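Local coordinates for protein geranylgeranyl pyrophosphate synthase (Corynebacterium glutamicum, PDB 3LK5) that probably makes isoprenoid diphosphates by magnesium-dependent prenyl transfer, as members of the FPP/GGPP synthase family do, at residues 67-72 with 243-248; 184-189 with 221-226; 78-83 with 352-357. All blocks are in the same frame, centred on the assembly; numbering follows the deposited sequence.

Interaction 1 (67-72 with 243-248)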
ATOM      1  N   PRO A  67      -2.623 -13.876  11.929  1.00 23.45           N
ATOM      2  CA  PRO A  67      -1.842 -15.072  11.603  1.00 23.93           C
ATOM      3  C   PRO A  67      -2.330 -16.283  12.365  1.00 23.67           C
ATOM      4  O   PRO A  67      -2.318 -17.392  11.843  1.00 23.79           O
ATOM      5  CB  PRO A  67      -0.419 -14.732  12.108  1.00 24.36           C
ATOM      6  CG  PRO A  67      -0.347 -13.249  12.076  1.00 23.19           C
ATOM      7  CD  PRO A  67      -1.769 -12.766  12.384  1.00 23.41           C
ATOM      8  N   LEU A  68      -2.771 -16.082  13.596  1.00 24.28           N
ATOM      9  CA  LEU A  68      -3.309 -17.232  14.364  1.00 25.12           C
ATOM     10  C   LEU A  68      -4.528 -17.884  13.684  1.00 23.84           C
ATOM     11  O   LEU A  68      -4.628 -19.105  13.585  1.00 23.55           O
ATOM     12  CB  LEU A  68      -3.672 -16.766  15.773  1.00 27.77           C
ATOM     13  CG  LEU A  68      -4.120 -17.859  16.768  1.00 42.09           C
ATOM     14  CD1 LEU A  68      -3.213 -19.139  16.824  1.00 30.12           C
ATOM     15  CD2 LEU A  68      -4.246 -17.194  18.140  1.00 30.59           C
ATOM     16  N   TYR A  69      -5.443 -17.062  13.173  1.00 24.61           N
ATOM     17  CA  TYR A  69      -6.584 -17.582  12.433  1.00 24.46           C
ATOM     18  C   TYR A  69      -6.202 -18.203  11.105  1.00 23.86           C
ATOM     19  O   TYR A  69      -6.790 -19.208  10.730  1.00 24.67           O
ATOM     20  CB  TYR A  69      -7.704 -16.525  12.267  1.00 24.57           C
ATOM     21  CG  TYR A  69      -8.674 -16.518  13.436  1.00 24.58           C
ATOM     22  CD1 TYR A  69      -8.854 -15.379  14.199  1.00 24.73           C
ATOM     23  CD2 TYR A  69      -9.415 -17.676  13.760  1.00 25.80           C
ATOM     24  CE1 TYR A  69      -9.753 -15.366  15.268  1.00 26.89           C
ATOM     25  CE2 TYR A  69     -10.309 -17.675  14.801  1.00 25.97           C
ATOM     26  CZ  TYR A  69     -10.486 -16.513  15.544  1.00 26.23           C
ATOM     27  OH  TYR A  69     -11.396 -16.509  16.584  1.00 28.95           O
ATOM     28  N   ALA A  70      -5.237 -17.622  10.376  1.00 22.78           N
ATOM     29  CA  ALA A  70      -4.766 -18.256   9.161  1.00 22.52           C
ATOM     30  C   ALA A  70      -4.201 -19.665   9.457  1.00 23.28           C
ATOM     31  O   ALA A  70      -4.481 -20.639   8.745  1.00 23.28           O
ATOM     32  CB  ALA A  70      -3.699 -17.370   8.464  1.00 23.53           C
ATOM     33  N   TRP A  71      -3.384 -19.750  10.508  1.00 22.44           N
ATOM     34  CA  TRP A  71      -2.828 -21.027  10.921  1.00 23.39           C
ATOM     35  C   TRP A  71      -3.908 -22.040  11.308  1.00 22.44           C
ATOM     36  O   TRP A  71      -3.849 -23.186  10.910  1.00 22.39           O
ATOM     37  CB  TRP A  71      -1.823 -20.795  12.070  1.00 25.23           C
ATOM     38  CG  TRP A  71      -1.174 -22.048  12.635  1.00 26.82           C
ATOM     39  CD1 TRP A  71      -1.217 -22.455  13.949  1.00 27.96           C
ATOM     40  CD2 TRP A  71      -0.348 -23.000  11.949  1.00 26.94           C
ATOM     41  NE1 TRP A  71      -0.509 -23.619  14.105  1.00 27.23           N
ATOM     42  CE2 TRP A  71       0.045 -23.973  12.905  1.00 27.93           C
ATOM     43  CE3 TRP A  71       0.094 -23.134  10.626  1.00 27.37           C
ATOM     44  CZ2 TRP A  71       0.837 -25.081  12.569  1.00 28.63           C
ATOM     45  CZ3 TRP A  71       0.889 -24.233  10.285  1.00 28.29           C
ATOM     46  CH2 TRP A  71       1.252 -25.194  11.269  1.00 28.80           C
ATOM     47  N   ALA A  72      -4.906 -21.585  12.046  1.00 23.44           N
ATOM     48  CA  ALA A  72      -6.031 -22.439  12.434  1.00 23.36           C
ATOM     49  C   ALA A  72      -6.800 -22.915  11.223  1.00 23.21           C
ATOM     50  O   ALA A  72      -7.253 -24.061  11.195  1.00 24.12           O
ATOM     51  CB  ALA A  72      -6.951 -21.686  13.375  1.00 23.89           C
ATOM     52  N   LEU A 243     -15.864 -19.592   7.024  1.00 23.30           N
ATOM     53  CA  LEU A 243     -16.245 -18.237   6.651  1.00 24.54           C
ATOM     54  C   LEU A 243     -17.469 -17.782   7.443  1.00 25.73           C
ATOM     55  O   LEU A 243     -17.539 -16.613   7.819  1.00 25.87           O
ATOM     56  CB  LEU A 243     -16.514 -18.100   5.129  1.00 23.25           C
ATOM     57  CG  LEU A 243     -15.267 -17.987   4.231  1.00 24.09           C
ATOM     58  CD1 LEU A 243     -15.684 -18.147   2.719  1.00 24.40           C
ATOM     59  CD2 LEU A 243     -14.515 -16.668   4.468  1.00 24.53           C
ATOM     60  N   HIS A 244     -18.402 -18.695   7.697  1.00 27.06           N
ATOM     61  CA  HIS A 244     -19.581 -18.353   8.524  1.00 28.89           C
ATOM     62  C   HIS A 244     -19.173 -18.101   9.964  1.00 27.18           C
ATOM     63  O   HIS A 244     -19.600 -17.132  10.581  1.00 27.00           O
ATOM     64  CB  HIS A 244     -20.616 -19.470   8.483  1.00 31.91           C
ATOM     65  CG  HIS A 244     -21.486 -19.465   7.269  1.00 38.27           C
ATOM     66  ND1 HIS A 244     -22.392 -18.457   7.012  1.00 36.84           N
ATOM     67  CD2 HIS A 244     -21.672 -20.394   6.299  1.00 36.32           C
ATOM     68  CE1 HIS A 244     -23.063 -18.741   5.904  1.00 38.29           C
ATOM     69  NE2 HIS A 244     -22.654 -19.916   5.455  1.00 38.19           N
ATOM     70  N   TYR A 245     -18.354 -18.993  10.511  1.00 26.37           N
ATOM     71  CA  TYR A 245     -17.749 -18.735  11.817  1.00 26.10           C
ATOM     72  C   TYR A 245     -17.063 -17.379  11.868  1.00 25.11           C
ATOM     73  O   TYR A 245     -17.280 -16.579  12.799  1.00 24.68           O
ATOM     74  CB  TYR A 245     -16.762 -19.867  12.170  1.00 25.49           C
ATOM     75  CG  TYR A 245     -15.822 -19.608  13.340  1.00 26.41           C
ATOM     76  CD1 TYR A 245     -16.085 -20.148  14.623  1.00 24.27           C
ATOM     77  CD2 TYR A 245     -14.646 -18.831  13.155  1.00 24.05           C
ATOM     78  CE1 TYR A 245     -15.169 -19.940  15.683  1.00 25.75           C
ATOM     79  CE2 TYR A 245     -13.759 -18.586  14.184  1.00 25.94           C
ATOM     80  CZ  TYR A 245     -14.011 -19.150  15.448  1.00 25.53           C
ATOM     81  OH  TYR A 245     -13.081 -18.895  16.429  1.00 25.48           O
ATOM     82  N   GLY A 246     -16.252 -17.078  10.869  1.00 25.14           N
ATOM     83  CA  GLY A 246     -15.484 -15.833  10.903  1.00 24.72           C
ATOM     84  C   GLY A 246     -16.414 -14.621  10.826  1.00 25.15           C
ATOM     85  O   GLY A 246     -16.123 -13.570  11.416  1.00 25.69           O
ATOM     86  N   HIS A 247     -17.481 -14.736  10.040  1.00 25.17           N
ATOM     87  CA  HIS A 247     -18.423 -13.618   9.883  1.00 28.02           C
ATOM     88  C   HIS A 247     -19.080 -13.312  11.257  1.00 25.95           C
ATOM     89  O   HIS A 247     -19.027 -12.163  11.735  1.00 25.52           O
ATOM     90  CB  HIS A 247     -19.506 -13.963   8.846  1.00 32.26           C
ATOM     91  CG  HIS A 247     -20.683 -13.027   8.834  1.00 36.09           C
ATOM     92  ND1 HIS A 247     -21.784 -13.185   9.660  1.00 35.81           N
ATOM     93  CD2 HIS A 247     -20.958 -11.955   8.048  1.00 35.68           C
ATOM     94  CE1 HIS A 247     -22.665 -12.226   9.411  1.00 36.55           C
ATOM     95  NE2 HIS A 247     -22.190 -11.467   8.437  1.00 36.76           N
ATOM     96  N   ASP A 248     -19.625 -14.353  11.881  1.00 25.05           N
ATOM     97  CA  ASP A 248     -20.329 -14.205  13.179  1.00 26.19           C
ATOM     98  C   ASP A 248     -19.402 -13.815  14.330  1.00 25.27           C
ATOM     99  O   ASP A 248     -19.649 -12.837  15.036  1.00 24.38           O
ATOM    100  CB  ASP A 248     -21.081 -15.475  13.530  1.00 27.55           C
ATOM    101  CG  ASP A 248     -22.244 -15.742  12.606  1.00 33.70           C
ATOM    102  OD1 ASP A 248     -22.562 -14.912  11.722  1.00 31.42           O
ATOM    103  OD2 ASP A 248     -22.855 -16.800  12.760  1.00 30.31           O
TER

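Interaction 2 (184-189 with 221-226)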
ATOM      1  N   ARG A 184      -8.061  -7.800   1.221  1.00 22.63           N
ATOM      2  CA  ARG A 184      -7.425  -6.462   1.107  1.00 21.11           C
ATOM      3  C   ARG A 184      -8.415  -5.441   0.551  1.00 22.41           C
ATOM      4  O   ARG A 184      -8.441  -4.295   0.991  1.00 23.68           O
ATOM      5  CB  ARG A 184      -6.110  -6.541   0.269  1.00 20.83           C
ATOM      6  CG  ARG A 184      -4.999  -7.177   1.157  1.00 21.36           C
ATOM      7  CD  ARG A 184      -4.109  -8.176   0.371  1.00 21.16           C
ATOM      8  NE  ARG A 184      -3.457  -7.557  -0.805  1.00 22.51           N
ATOM      9  CZ  ARG A 184      -3.862  -7.678  -2.074  1.00 20.79           C
ATOM     10  NH1 ARG A 184      -4.978  -8.354  -2.402  1.00 21.77           N
ATOM     11  NH2 ARG A 184      -3.107  -7.130  -3.047  1.00 22.17           N
ATOM     12  N   THR A 185      -9.259  -5.844  -0.382  1.00 21.84           N
ATOM     13  CA  THR A 185     -10.270  -4.890  -0.873  1.00 21.57           C
ATOM     14  C   THR A 185     -11.292  -4.618   0.247  1.00 22.38           C
ATOM     15  O   THR A 185     -11.733  -3.473   0.447  1.00 23.58           O
ATOM     16  CB  THR A 185     -10.914  -5.399  -2.156  1.00 21.78           C
ATOM     17  OG1 THR A 185      -9.929  -5.282  -3.205  1.00 23.66           O
ATOM     18  CG2 THR A 185     -12.156  -4.526  -2.541  1.00 24.25           C
ATOM     19  N   GLU A 186     -11.676  -5.684   0.960  1.00 21.84           N
ATOM     20  CA  GLU A 186     -12.700  -5.555   2.022  1.00 22.58           C
ATOM     21  C   GLU A 186     -12.252  -4.655   3.167  1.00 23.65           C
ATOM     22  O   GLU A 186     -13.021  -3.792   3.625  1.00 23.28           O
ATOM     23  CB  GLU A 186     -13.129  -6.958   2.507  1.00 24.03           C
ATOM     24  CG  GLU A 186     -14.041  -7.660   1.490  1.00 27.78           C
ATOM     25  CD  GLU A 186     -14.078  -9.200   1.588  1.00 27.70           C
ATOM     26  OE1 GLU A 186     -13.411  -9.830   2.444  1.00 28.04           O
ATOM     27  OE2 GLU A 186     -14.723  -9.813   0.715  1.00 29.71           O
ATOM     28  N   VAL A 187     -11.013  -4.812   3.644  1.00 24.16           N
ATOM     29  CA  VAL A 187     -10.577  -3.991   4.780  1.00 24.31           C
ATOM     30  C   VAL A 187     -10.449  -2.497   4.402  1.00 25.23           C
ATOM     31  O   VAL A 187     -10.876  -1.606   5.154  1.00 24.55           O
ATOM     32  CB  VAL A 187      -9.277  -4.501   5.464  1.00 23.59           C
ATOM     33  CG1 VAL A 187      -8.010  -4.350   4.545  1.00 23.82           C
ATOM     34  CG2 VAL A 187      -9.044  -3.739   6.820  1.00 24.45           C
ATOM     35  N   ILE A 188      -9.862  -2.208   3.244  1.00 24.37           N
ATOM     36  CA  ILE A 188      -9.768  -0.818   2.803  1.00 23.22           C
ATOM     37  C   ILE A 188     -11.180  -0.264   2.511  1.00 24.29           C
ATOM     38  O   ILE A 188     -11.499   0.899   2.879  1.00 24.39           O
ATOM     39  CB  ILE A 188      -8.785  -0.658   1.598  1.00 23.67           C
ATOM     40  CG1 ILE A 188      -7.413  -1.267   1.932  1.00 26.19           C
ATOM     41  CG2 ILE A 188      -8.688   0.886   1.145  1.00 25.71           C
ATOM     42  CD1 ILE A 188      -6.428  -1.297   0.783  1.00 23.59           C
ATOM     43  N   GLY A 189     -12.024  -1.055   1.842  1.00 24.64           N
ATOM     44  CA  GLY A 189     -13.427  -0.633   1.586  1.00 25.23           C
ATOM     45  C   GLY A 189     -14.174  -0.367   2.914  1.00 26.67           C
ATOM     46  O   GLY A 189     -14.857   0.676   3.066  1.00 26.02           O
ATOM     47  N   ILE A 221     -10.869 -12.236  10.887  1.00 24.70           N
ATOM     48  CA  ILE A 221     -11.145 -13.623  11.144  1.00 23.15           C
ATOM     49  C   ILE A 221     -11.514 -14.431   9.928  1.00 22.54           C
ATOM     50  O   ILE A 221     -10.890 -15.475   9.662  1.00 22.16           O
ATOM     51  CB  ILE A 221     -12.306 -13.794  12.237  1.00 21.71           C
ATOM     52  CG1 ILE A 221     -11.981 -12.940  13.461  1.00 25.02           C
ATOM     53  CG2 ILE A 221     -12.465 -15.323  12.572  1.00 24.09           C
ATOM     54  CD1 ILE A 221     -12.778 -13.381  14.805  1.00 24.73           C
ATOM     55  N   ALA A 222     -12.537 -13.994   9.190  1.00 22.16           N
ATOM     56  CA  ALA A 222     -13.027 -14.838   8.096  1.00 21.92           C
ATOM     57  C   ALA A 222     -12.012 -15.030   6.975  1.00 21.21           C
ATOM     58  O   ALA A 222     -11.757 -16.162   6.552  1.00 20.44           O
ATOM     59  CB  ALA A 222     -14.364 -14.308   7.507  1.00 22.38           C
ATOM     60  N   ARG A 223     -11.446 -13.942   6.477  1.00 22.14           N
ATOM     61  CA  ARG A 223     -10.477 -14.123   5.406  1.00 21.93           C
ATOM     62  C   ARG A 223      -9.146 -14.779   5.856  1.00 22.25           C
ATOM     63  O   ARG A 223      -8.602 -15.556   5.086  1.00 23.52           O
ATOM     64  CB  ARG A 223     -10.207 -12.836   4.592  1.00 22.39           C
ATOM     65  CG  ARG A 223     -11.425 -12.276   3.816  1.00 23.21           C
ATOM     66  CD  ARG A 223     -11.935 -13.254   2.780  1.00 23.62           C
ATOM     67  NE  ARG A 223     -12.958 -12.605   1.928  1.00 24.92           N
ATOM     68  CZ  ARG A 223     -13.727 -13.265   1.065  1.00 27.25           C
ATOM     69  NH1 ARG A 223     -13.586 -14.585   0.881  1.00 26.16           N
ATOM     70  NH2 ARG A 223     -14.624 -12.602   0.328  1.00 27.31           N
ATOM     71  N   PRO A 224      -8.611 -14.461   7.063  1.00 22.01           N
ATOM     72  CA  PRO A 224      -7.429 -15.248   7.481  1.00 21.39           C
ATOM     73  C   PRO A 224      -7.756 -16.752   7.504  1.00 21.21           C
ATOM     74  O   PRO A 224      -6.961 -17.537   7.045  1.00 20.47           O
ATOM     75  CB  PRO A 224      -7.129 -14.691   8.895  1.00 20.62           C
ATOM     76  CG  PRO A 224      -7.465 -13.182   8.706  1.00 22.82           C
ATOM     77  CD  PRO A 224      -8.820 -13.289   7.946  1.00 21.81           C
ATOM     78  N   LEU A 225      -8.918 -17.152   8.039  1.00 20.34           N
ATOM     79  CA  LEU A 225      -9.284 -18.596   8.035  1.00 21.21           C
ATOM     80  C   LEU A 225      -9.327 -19.128   6.616  1.00 22.22           C
ATOM     81  O   LEU A 225      -8.817 -20.210   6.328  1.00 22.12           O
ATOM     82  CB  LEU A 225     -10.693 -18.837   8.638  1.00 21.07           C
ATOM     83  CG  LEU A 225     -10.641 -18.776  10.187  1.00 22.88           C
ATOM     84  CD1 LEU A 225     -12.070 -18.562  10.775  1.00 22.46           C
ATOM     85  CD2 LEU A 225      -9.952 -19.994  10.822  1.00 22.47           C
ATOM     86  N   HIS A 226      -9.992 -18.361   5.750  1.00 22.50           N
ATOM     87  CA  HIS A 226     -10.099 -18.706   4.333  1.00 22.36           C
ATOM     88  C   HIS A 226      -8.707 -18.881   3.715  1.00 22.23           C
ATOM     89  O   HIS A 226      -8.438 -19.870   3.032  1.00 20.80           O
ATOM     90  CB  HIS A 226     -10.924 -17.609   3.603  1.00 21.31           C
ATOM     91  CG  HIS A 226     -11.268 -17.947   2.186  1.00 21.59           C
ATOM     92  ND1 HIS A 226     -11.941 -17.072   1.352  1.00 22.15           N
ATOM     93  CD2 HIS A 226     -10.981 -19.040   1.437  1.00 21.19           C
ATOM     94  CE1 HIS A 226     -12.054 -17.621   0.149  1.00 21.23           C
ATOM     95  NE2 HIS A 226     -11.488 -18.815   0.180  1.00 22.65           N
TER

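Interaction 3 (78-83 with 352-357)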
ATOM      1  N   GLN A  78      -6.219 -29.213   6.911  1.00 43.33           N
ATOM      2  CA  GLN A  78      -5.103 -30.088   6.593  1.00 46.23           C
ATOM      3  C   GLN A  78      -5.441 -31.417   7.229  1.00 50.58           C
ATOM      4  O   GLN A  78      -4.920 -32.449   6.820  1.00 52.25           O
ATOM      5  CB  GLN A  78      -3.791 -29.507   7.114  1.00 44.32           C
ATOM      6  CG  GLN A  78      -2.582 -30.016   6.365  1.00 54.81           C
ATOM      7  CD  GLN A  78      -1.445 -30.403   7.280  1.00 42.96           C
ATOM      8  OE1 GLN A  78      -0.338 -30.663   6.820  1.00 55.13           O
ATOM      9  NE2 GLN A  78      -1.710 -30.453   8.586  1.00 54.88           N
ATOM     10  N   GLY A  79      -6.342 -31.379   8.209  1.00 53.00           N
ATOM     11  CA  GLY A  79      -6.838 -32.585   8.900  1.00 55.76           C
ATOM     12  C   GLY A  79      -5.732 -33.419   9.542  1.00 58.75           C
ATOM     13  O   GLY A  79      -4.660 -32.895   9.907  1.00 57.71           O
ATOM     14  N   HIS A  80      -5.989 -34.724   9.669  1.00 62.21           N
ATOM     15  CA  HIS A  80      -5.017 -35.673  10.242  1.00 65.03           C
ATOM     16  C   HIS A  80      -3.899 -36.055   9.266  1.00 65.82           C
ATOM     17  O   HIS A  80      -3.087 -36.940   9.568  1.00 66.48           O
ATOM     18  CB  HIS A  80      -5.721 -36.935  10.785  1.00 66.86           C
ATOM     19  CG  HIS A  80      -6.763 -36.648  11.826  1.00 69.78           C
ATOM     20  ND1 HIS A  80      -7.984 -37.292  11.856  1.00 68.60           N
ATOM     21  CD2 HIS A  80      -6.773 -35.774  12.864  1.00 68.36           C
ATOM     22  CE1 HIS A  80      -8.699 -36.829  12.869  1.00 69.40           C
ATOM     23  NE2 HIS A  80      -7.986 -35.909  13.497  1.00 69.47           N
ATOM     24  N   LYS A  81      -3.847 -35.375   8.114  1.00 65.70           N
ATOM     25  CA  LYS A  81      -2.854 -35.662   7.061  1.00 65.20           C
ATOM     26  C   LYS A  81      -1.760 -34.590   6.866  1.00 64.19           C
ATOM     27  O   LYS A  81      -1.630 -33.632   7.639  1.00 63.99           O
ATOM     28  CB  LYS A  81      -3.544 -35.989   5.716  1.00 65.31           C
ATOM     29  CG  LYS A  81      -4.218 -34.800   5.044  1.00 67.91           C
ATOM     30  CD  LYS A  81      -4.909 -35.164   3.740  1.00 65.32           C
ATOM     31  CE  LYS A  81      -5.532 -33.926   3.105  1.00 67.85           C
ATOM     32  NZ  LYS A  81      -4.519 -32.838   2.935  1.00 65.39           N
ATOM     33  N   ASN A  82      -0.980 -34.791   5.812  1.00 63.38           N
ATOM     34  CA  ASN A  82       0.139 -33.934   5.467  1.00 62.99           C
ATOM     35  C   ASN A  82      -0.135 -33.109   4.202  1.00 60.19           C
ATOM     36  O   ASN A  82      -0.307 -33.655   3.108  1.00 60.76           O
ATOM     37  CB  ASN A  82       1.419 -34.784   5.290  1.00 64.69           C
ATOM     38  CG  ASN A  82       1.180 -36.095   4.489  1.00 85.77           C
ATOM     39  OD1 ASN A  82       0.035 -36.549   4.289  1.00 65.54           O
ATOM     40  ND2 ASN A  82       2.279 -36.706   4.039  1.00 65.68           N
ATOM     41  N   SER A  83      -0.219 -31.794   4.363  1.00 56.30           N
ATOM     42  CA  SER A  83      -0.064 -30.882   3.235  1.00 51.64           C
ATOM     43  C   SER A  83       1.372 -31.052   2.736  1.00 46.81           C
ATOM     44  O   SER A  83       2.265 -31.335   3.535  1.00 46.24           O
ATOM     45  CB  SER A  83      -0.319 -29.445   3.698  1.00 51.72           C
ATOM     46  OG  SER A  83       0.328 -28.491   2.875  1.00 39.67           O
ATOM     47  N   ASP A 352     -16.438 -31.760   9.346  1.00 39.64           N
ATOM     48  CA  ASP A 352     -15.475 -32.432  10.184  1.00 42.15           C
ATOM     49  C   ASP A 352     -14.192 -31.612  10.296  1.00 40.86           C
ATOM     50  O   ASP A 352     -13.593 -31.237   9.285  1.00 41.13           O
ATOM     51  CB  ASP A 352     -15.181 -33.853   9.683  1.00 45.82           C
ATOM     52  CG  ASP A 352     -14.221 -34.599  10.602  1.00 71.48           C
ATOM     53  OD1 ASP A 352     -14.434 -34.577  11.846  1.00 49.07           O
ATOM     54  OD2 ASP A 352     -13.242 -35.188  10.090  1.00 49.01           O
ATOM     55  N   ILE A 353     -13.791 -31.340  11.534  1.00 39.50           N
ATOM     56  CA  ILE A 353     -12.555 -30.592  11.845  1.00 39.10           C
ATOM     57  C   ILE A 353     -11.832 -31.398  12.934  1.00 37.86           C
ATOM     58  O   ILE A 353     -12.497 -31.911  13.833  1.00 37.44           O
ATOM     59  CB  ILE A 353     -12.926 -29.183  12.375  1.00 39.84           C
ATOM     60  CG1 ILE A 353     -13.384 -28.296  11.225  1.00 46.29           C
ATOM     61  CG2 ILE A 353     -11.755 -28.509  13.099  1.00 46.33           C
ATOM     62  CD1 ILE A 353     -14.138 -27.072  11.691  1.00 41.54           C
ATOM     63  N   PRO A 354     -10.482 -31.525  12.867  1.00 37.33           N
ATOM     64  CA  PRO A 354      -9.830 -32.308  13.940  1.00 37.88           C
ATOM     65  C   PRO A 354     -10.274 -31.771  15.299  1.00 38.34           C
ATOM     66  O   PRO A 354     -10.468 -30.542  15.443  1.00 37.68           O
ATOM     67  CB  PRO A 354      -8.333 -32.044  13.726  1.00 37.66           C
ATOM     68  CG  PRO A 354      -8.211 -31.665  12.275  1.00 34.28           C
ATOM     69  CD  PRO A 354      -9.501 -30.953  11.915  1.00 37.13           C
ATOM     70  N   ASP A 355     -10.455 -32.666  16.275  1.00 38.34           N
ATOM     71  CA  ASP A 355     -10.981 -32.291  17.614  1.00 38.88           C
ATOM     72  C   ASP A 355     -10.258 -31.127  18.258  1.00 36.11           C
ATOM     73  O   ASP A 355     -10.888 -30.219  18.810  1.00 35.94           O
ATOM     74  CB  ASP A 355     -10.878 -33.471  18.610  1.00 41.86           C
ATOM     75  CG  ASP A 355     -11.942 -34.511  18.399  1.00 60.04           C
ATOM     76  OD1 ASP A 355     -12.856 -34.247  17.595  1.00 44.07           O
ATOM     77  OD2 ASP A 355     -11.865 -35.599  19.040  1.00 44.65           O
ATOM     78  N   GLU A 356      -8.928 -31.187  18.234  1.00 34.43           N
ATOM     79  CA  GLU A 356      -8.093 -30.198  18.900  1.00 33.85           C
ATOM     80  C   GLU A 356      -8.201 -28.815  18.237  1.00 32.77           C
ATOM     81  O   GLU A 356      -8.149 -27.776  18.923  1.00 32.08           O
ATOM     82  CB  GLU A 356      -6.639 -30.705  18.984  1.00 35.57           C
ATOM     83  CG  GLU A 356      -5.526 -29.690  18.649  1.00 69.49           C
ATOM     84  CD  GLU A 356      -5.300 -28.652  19.747  1.00 38.91           C
ATOM     85  OE1 GLU A 356      -5.782 -28.858  20.889  1.00 69.80           O
ATOM     86  OE2 GLU A 356      -4.643 -27.632  19.471  1.00 69.72           O
ATOM     87  N   VAL A 357      -8.316 -28.803  16.911  1.00 31.35           N
ATOM     88  CA  VAL A 357      -8.490 -27.552  16.176  1.00 30.48           C
ATOM     89  C   VAL A 357      -9.861 -26.918  16.480  1.00 29.65           C
ATOM     90  O   VAL A 357      -9.953 -25.711  16.754  1.00 28.89           O
ATOM     91  CB  VAL A 357      -8.302 -27.762  14.665  1.00 31.46           C
ATOM     92  CG1 VAL A 357      -8.408 -26.423  13.926  1.00 32.62           C
ATOM     93  CG2 VAL A 357      -6.909 -28.414  14.388  1.00 32.95           C
TER
HETATM   94  O   HOH W   1      -9.756 -35.599  15.484  1.00 47.16           O

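Interaction 1 (67-72 with 243-248)
Tyr69 and Tyr245 reach across from helices 65-78 and 236-263 and meet through their phenol ends, and nothing else in 67-72 and 243-248 touches. The polar part is one hydrogen bond: the hydroxyl of Tyr69 donates to that of Tyr245, OH to OH 2.9 Å. Its direction makes sense because the Tyr245 hydroxyl is itself bonded to the backbone oxygen of Leu361. Two buried phenol oxygens are thus strung into a short relay that ends on a main-chain carbonyl.

The apolar part lies just behind that bond. The two side chains cross at about a right angle, and their ring edges come together, with CE2 of Tyr69 3.6 Å from CE2 of Tyr245. The hydroxyl oxygen of Tyr245 sits at the edge of the Tyr69 ring, in its plane, 3.4 Å from Tyr69 CE2. This is edge-to-edge contact with no ring face stacked on the other. Tyr245 gets there with CG anti to its own backbone N (chi1 167°), which carries the phenol over to the other helix.

The backbones stay well apart: the nearest alpha carbons, CA of Tyr69 and CA of Gly246, are 9.2 Å from each other, so long side chains have to bridge the gap. Both residues are buried within the all-helical fold of the polyprenyl synthases. Helix 205-231 packs against both tyrosines through Leu225, and Ile221 also touches Tyr69. Helix 355-369 closes over them too, laying Leu361 and Leu364 on Tyr69 and Ala365 on Tyr245.

Interaction 2 (184-189 with 221-226)
Arg223, on helix 205-231, holds Glu186 of helix 170-199 in a two-pronged salt bridge that ties two successive helices together, and its side chain is worth following outward. From CB, CG is placed by chi1 (-63°, anti to the carbonyl carbon) and lies 3.4 Å from Glu186 OE1; the bend at chi2 then turns CD and the guanidinium toward the carboxylate. CD passes the same oxygen at 3.7 Å. NE donates to it, Arg223 NE to Glu186 OE1 2.9 Å, with an N-H...O angle of 170°. Beyond CZ, Arg223 NH2 takes the other oxygen, Glu186 OE2, at 2.8 Å and almost straight. This is the side-on grip: each carboxylate oxygen uses its syn lone pair, and the carboxylate and guanidinium planes lie only 14° apart.

The remaining arm points back to its own helix, where Arg223 NH1 donates to His226 ND1 at 3.0 Å. That bond is more bent, yet it lies close to both the guanidinium and the imidazole planes. All three nitrogens have a partner at the guanidinium edge, which should fix its rotation, and the bond from NH1 is consistent with His226 ND1 acting as acceptor.

Around the pair, Phe214 and Ala218 of helix 205-231 pack on Glu186, while Met183 of helix 170-199 lies on Arg223. Helix 170-199 also faces the second subunit: its Arg184 forms a salt bridge to Asp161 of that chain.

Interaction 3 (78-83 with 352-357)
The imidazole of His80 and the pyrrolidine of Pro354 slide past each other in opposite directions where a type II' beta turn, Gln78 to Lys81, meets the N-cap of helix 355-369. The approach to the imidazole is oblique: Pro354 CB lies 3.9 Å from His80 NE2, and CD2 is slightly farther away. At the imidazole edge, in the ring plane, a water molecule is hydrogen-bonded to His80 NE2 at 2.7 Å. The proline ring meets the loop backbone as well, its CG 3.8 Å from CA of Gly79.

The turn follows helix 65-78 and is closed by a weak backbone bond. Gly79 takes its second position with positive phi (57°), just where the chain leaves the helix, and having no side chain it presents its alpha carbon directly to the proline. His80 follows in the third position; with CG anti to the carbonyl carbon (chi1 -58°), its ring extends toward Pro354. Inside the loop, the backbone N of Ser83 donates to Gln78 OE1 at 2.7 Å, a nearly straight bond that ties the far end of the loop to the residue that opens the turn.

On the other side, Pro354 is the N-cap residue. No direct hydrogen bond spans the two segments, and the contact is a surface one made of van der Waals packing and a water bridge. The water bonded to His80 NE2 is in addition the acceptor for the first backbone amide of the helix, Asp355 N, at 3.1 Å.

In the fold
Interactions 1 and 2 form one continuous piece of core, their centres about 10 Å apart. Helix 205-231 joins them: Leu225 CD1 lies 3.5 Å from Tyr245 CD2, and Ile221 CG2 lies 3.5 Å from Gly246 CA. Interaction 3 sits at the periphery, its centre about 15 Å from that of interaction 1, yet helix 65-78, which carries Tyr69, runs out into the 78-83 turn, and helix 355-369, which covers both tyrosines, begins right after Pro354. Val357 CG1 packs 3.8 Å from Ala72 O. Interactions 2 and 3 do not touch. All three are contacts between helices and loops away from the magnesium-binding aspartates Asp108, Asp112 and Asp194.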